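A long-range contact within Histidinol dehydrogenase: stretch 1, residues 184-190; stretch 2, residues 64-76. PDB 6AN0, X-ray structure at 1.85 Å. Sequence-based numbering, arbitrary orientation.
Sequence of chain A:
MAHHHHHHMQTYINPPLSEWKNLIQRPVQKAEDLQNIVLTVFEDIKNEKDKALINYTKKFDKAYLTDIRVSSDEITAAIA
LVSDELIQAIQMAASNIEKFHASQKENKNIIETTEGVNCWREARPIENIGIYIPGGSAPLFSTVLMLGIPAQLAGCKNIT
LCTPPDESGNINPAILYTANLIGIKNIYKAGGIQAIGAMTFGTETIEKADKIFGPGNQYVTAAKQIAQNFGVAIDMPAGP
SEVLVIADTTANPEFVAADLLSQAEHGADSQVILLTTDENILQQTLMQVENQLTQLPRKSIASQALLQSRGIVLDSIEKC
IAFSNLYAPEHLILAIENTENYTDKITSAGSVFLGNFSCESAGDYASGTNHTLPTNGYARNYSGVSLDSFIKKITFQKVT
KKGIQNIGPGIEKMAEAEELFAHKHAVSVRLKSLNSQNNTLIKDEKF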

# COMPACT_ATOMS: atom_id res chain seq x y z
N ILE A 184 10.81 11.63 -18.53
CA ILE A 184 9.86 10.63 -19.01
C ILE A 184 9.90 10.65 -20.54
O ILE A 184 9.63 11.68 -21.16
CB ILE A 184 8.45 10.89 -18.48
CG1 ILE A 184 8.42 10.79 -16.94
CG2 ILE A 184 7.45 9.93 -19.11
CD1 ILE A 184 7.13 11.24 -16.34
N LYS A 185 10.27 9.51 -21.15
CA LYS A 185 10.38 9.43 -22.60
C LYS A 185 9.29 8.60 -23.26
O LYS A 185 9.12 8.70 -24.48
CB LYS A 185 11.75 8.85 -23.00
CG LYS A 185 12.93 9.70 -22.55
CD LYS A 185 12.90 11.06 -23.24
CE LYS A 185 13.78 12.07 -22.52
NZ LYS A 185 15.18 11.61 -22.41
N ASN A 186 8.56 7.79 -22.50
CA ASN A 186 7.54 6.89 -23.05
C ASN A 186 6.19 7.52 -22.77
O ASN A 186 5.59 7.30 -21.72
CB ASN A 186 7.64 5.50 -22.41
CG ASN A 186 8.97 4.80 -22.71
OD1 ASN A 186 9.68 5.14 -23.64
ND2 ASN A 186 9.29 3.79 -21.90
N ILE A 187 5.69 8.30 -23.74
CA ILE A 187 4.46 9.07 -23.59
C ILE A 187 3.49 8.61 -24.67
O ILE A 187 3.85 8.61 -25.86
CB ILE A 187 4.72 10.58 -23.69
CG1 ILE A 187 5.80 11.00 -22.67
CG2 ILE A 187 3.43 11.38 -23.50
CD1 ILE A 187 6.20 12.46 -22.81
N TYR A 188 2.27 8.25 -24.27
CA TYR A 188 1.31 7.62 -25.15
C TYR A 188 0.00 8.40 -25.17
O TYR A 188 -0.51 8.81 -24.11
CB TYR A 188 1.06 6.17 -24.73
CG TYR A 188 2.35 5.39 -24.66
CD1 TYR A 188 2.94 5.10 -23.44
CD2 TYR A 188 3.00 5.00 -25.82
CE1 TYR A 188 4.14 4.39 -23.38
CE2 TYR A 188 4.18 4.30 -25.77
CZ TYR A 188 4.75 4.00 -24.56
OH TYR A 188 5.94 3.30 -24.51
N LYS A 189 -0.54 8.58 -26.37
CA LYS A 189 -1.82 9.24 -26.58
C LYS A 189 -2.93 8.23 -26.30
O LYS A 189 -3.36 7.50 -27.19
CB LYS A 189 -1.91 9.77 -28.00
CG LYS A 189 -0.84 10.78 -28.38
CD LYS A 189 -0.99 11.16 -29.86
CE LYS A 189 0.08 12.14 -30.29
NZ LYS A 189 -0.12 12.62 -31.69
N ALA A 190 -3.40 8.20 -25.06
CA ALA A 190 -4.42 7.24 -24.65
C ALA A 190 -5.07 7.71 -23.36
O ALA A 190 -4.39 8.21 -22.47
CB ALA A 190 -3.83 5.84 -24.43
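Stretch 2 (64-76) YLTDIRVSSDEIT

Residues 68-70 run antiparallel to the strand of stretch 1, so that Ile-187, Tyr-188 and Lys-189 lie across from Val-70, Arg-69 and Ile-68 in turn. The pairing is a single beta bridge centred on Tyr-188 and Arg-69, whose CA atoms lie 4.5 Å apart. Two nearly linear backbone hydrogen bonds flank it: Lys-189 N donates to Ile-68 O (2.8 Å) and Val-70 N to Ile-187 O (2.9 Å). Beyond Val-70 the chain turns into a helix, entered through Ser-71, whose OG caps Glu-74 N at 3.2 Å.

Lys-189 has the largest covered area. Its CB meets Leu-65 CD1 at 3.6 Å, and its extended side chain passes Val-70, with CG 4.0 Å from Val-70 CG2, to reach the helix. There NZ forms a salt bridge with Glu-74 OE1 (2.8 Å), while the other carboxylate oxygen, Glu-74 OE2, accepts from Ser-71 N at 2.9 Å. A water also links Lys-189 NZ to Asp-67 O.

Arg-69 extends the contact toward the start of stretch 1. Its NH2 donates to Lys-185 O (3.1 Å), and its NE donates to a water that in turn accepts from Ile-187 N. Ile-187 completes the apolar packing, with CG2 3.7 Å from Val-70 CG2 and CD1 3.9 Å from Ile-75 CD1.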

# COMPACT_ATOMS: atom_id res chain seq x y z
N TYR A 64 -8.53 9.91 -34.77
CA TYR A 64 -8.09 8.70 -35.46
C TYR A 64 -6.57 8.80 -35.57
O TYR A 64 -6.05 9.53 -36.41
CB TYR A 64 -8.77 8.60 -36.83
CG TYR A 64 -8.70 7.23 -37.49
CD1 TYR A 64 -7.78 6.28 -37.09
CD2 TYR A 64 -9.58 6.90 -38.53
CE1 TYR A 64 -7.72 5.03 -37.70
CE2 TYR A 64 -9.52 5.66 -39.14
CZ TYR A 64 -8.60 4.73 -38.73
OH TYR A 64 -8.54 3.50 -39.33
N LEU A 65 -5.87 8.08 -34.71
CA LEU A 65 -4.42 8.16 -34.67
C LEU A 65 -3.78 7.15 -35.60
O LEU A 65 -4.33 6.07 -35.85
CB LEU A 65 -3.90 7.93 -33.26
CG LEU A 65 -4.29 8.92 -32.17
CD1 LEU A 65 -3.69 8.45 -30.86
CD2 LEU A 65 -3.80 10.30 -32.55
N THR A 66 -2.60 7.50 -36.12
CA THR A 66 -1.73 6.52 -36.76
C THR A 66 -0.72 5.96 -35.77
O THR A 66 -0.50 4.74 -35.72
CB THR A 66 -0.99 7.13 -37.94
OG1 THR A 66 -1.92 7.82 -38.79
CG2 THR A 66 -0.30 6.04 -38.74
N ASP A 67 -0.11 6.82 -34.95
CA ASP A 67 0.87 6.43 -33.96
C ASP A 67 0.33 6.71 -32.56
O ASP A 67 -0.21 7.79 -32.31
CB ASP A 67 2.19 7.18 -34.16
CG ASP A 67 2.88 6.79 -35.46
OD1 ASP A 67 3.01 5.58 -35.73
OD2 ASP A 67 3.27 7.70 -36.22
N ILE A 68 0.49 5.74 -31.66
CA ILE A 68 0.08 5.93 -30.27
C ILE A 68 1.13 6.73 -29.50
O ILE A 68 0.78 7.50 -28.60
CB ILE A 68 -0.18 4.56 -29.62
CG1 ILE A 68 -1.37 3.87 -30.32
CG2 ILE A 68 -0.40 4.68 -28.10
CD1 ILE A 68 -1.42 2.37 -30.13
N ARG A 69 2.40 6.59 -29.86
CA ARG A 69 3.48 7.21 -29.10
C ARG A 69 3.72 8.65 -29.55
O ARG A 69 3.77 8.92 -30.76
CB ARG A 69 4.77 6.39 -29.24
CG ARG A 69 5.79 6.78 -28.18
CD ARG A 69 7.02 5.89 -28.19
NE ARG A 69 8.03 6.43 -27.29
CZ ARG A 69 9.31 6.07 -27.31
NH1 ARG A 69 9.74 5.16 -28.18
NH2 ARG A 69 10.17 6.62 -26.46
N VAL A 70 3.86 9.56 -28.58
CA VAL A 70 4.26 10.93 -28.88
C VAL A 70 5.67 10.92 -29.47
O VAL A 70 6.57 10.27 -28.93
CB VAL A 70 4.18 11.79 -27.61
CG1 VAL A 70 4.73 13.19 -27.86
CG2 VAL A 70 2.74 11.86 -27.08
N SER A 71 5.86 11.63 -30.57
CA SER A 71 7.13 11.67 -31.28
C SER A 71 8.07 12.73 -30.68
O SER A 71 7.67 13.61 -29.92
CB SER A 71 6.91 11.97 -32.76
OG SER A 71 6.44 13.30 -32.92
N SER A 72 9.35 12.65 -31.07
CA SER A 72 10.30 13.65 -30.60
C SER A 72 10.01 15.03 -31.20
O SER A 72 10.21 16.05 -30.53
CB SER A 72 11.74 13.21 -30.89
OG SER A 72 12.02 13.27 -32.27
N ASP A 73 9.54 15.08 -32.45
CA ASP A 73 9.14 16.36 -33.04
C ASP A 73 8.00 17.00 -32.25
O ASP A 73 7.97 18.23 -32.07
CB ASP A 73 8.73 16.18 -34.50
CG ASP A 73 9.91 16.18 -35.45
OD1 ASP A 73 11.02 16.57 -35.02
OD2 ASP A 73 9.73 15.79 -36.61
N GLU A 74 7.05 16.19 -31.80
CA GLU A 74 5.96 16.71 -30.98
C GLU A 74 6.46 17.23 -29.64
O GLU A 74 6.00 18.27 -29.16
CB GLU A 74 4.90 15.62 -30.78
CG GLU A 74 4.13 15.30 -32.05
CD GLU A 74 3.09 14.20 -31.86
OE1 GLU A 74 1.92 14.39 -32.26
OE2 GLU A 74 3.45 13.14 -31.31
N ILE A 75 7.43 16.54 -29.02
CA ILE A 75 8.02 17.04 -27.78
C ILE A 75 8.73 18.37 -28.03
O ILE A 75 8.59 19.32 -27.25
CB ILE A 75 9.00 16.01 -27.18
CG1 ILE A 75 8.28 14.71 -26.82
CG2 ILE A 75 9.69 16.59 -25.96
CD1 ILE A 75 7.26 14.87 -25.73
N THR A 76 9.49 18.45 -29.13
CA THR A 76 10.20 19.69 -29.45
C THR A 76 9.22 20.82 -29.74
O THR A 76 9.44 21.96 -29.30
CB THR A 76 11.13 19.46 -30.64
OG1 THR A 76 12.11 18.48 -30.28
CG2 THR A 76 11.83 20.75 -31.03
O HOH W 1 0.22 10.38 -33.07
O HOH W 2 7.14 9.16 -26.25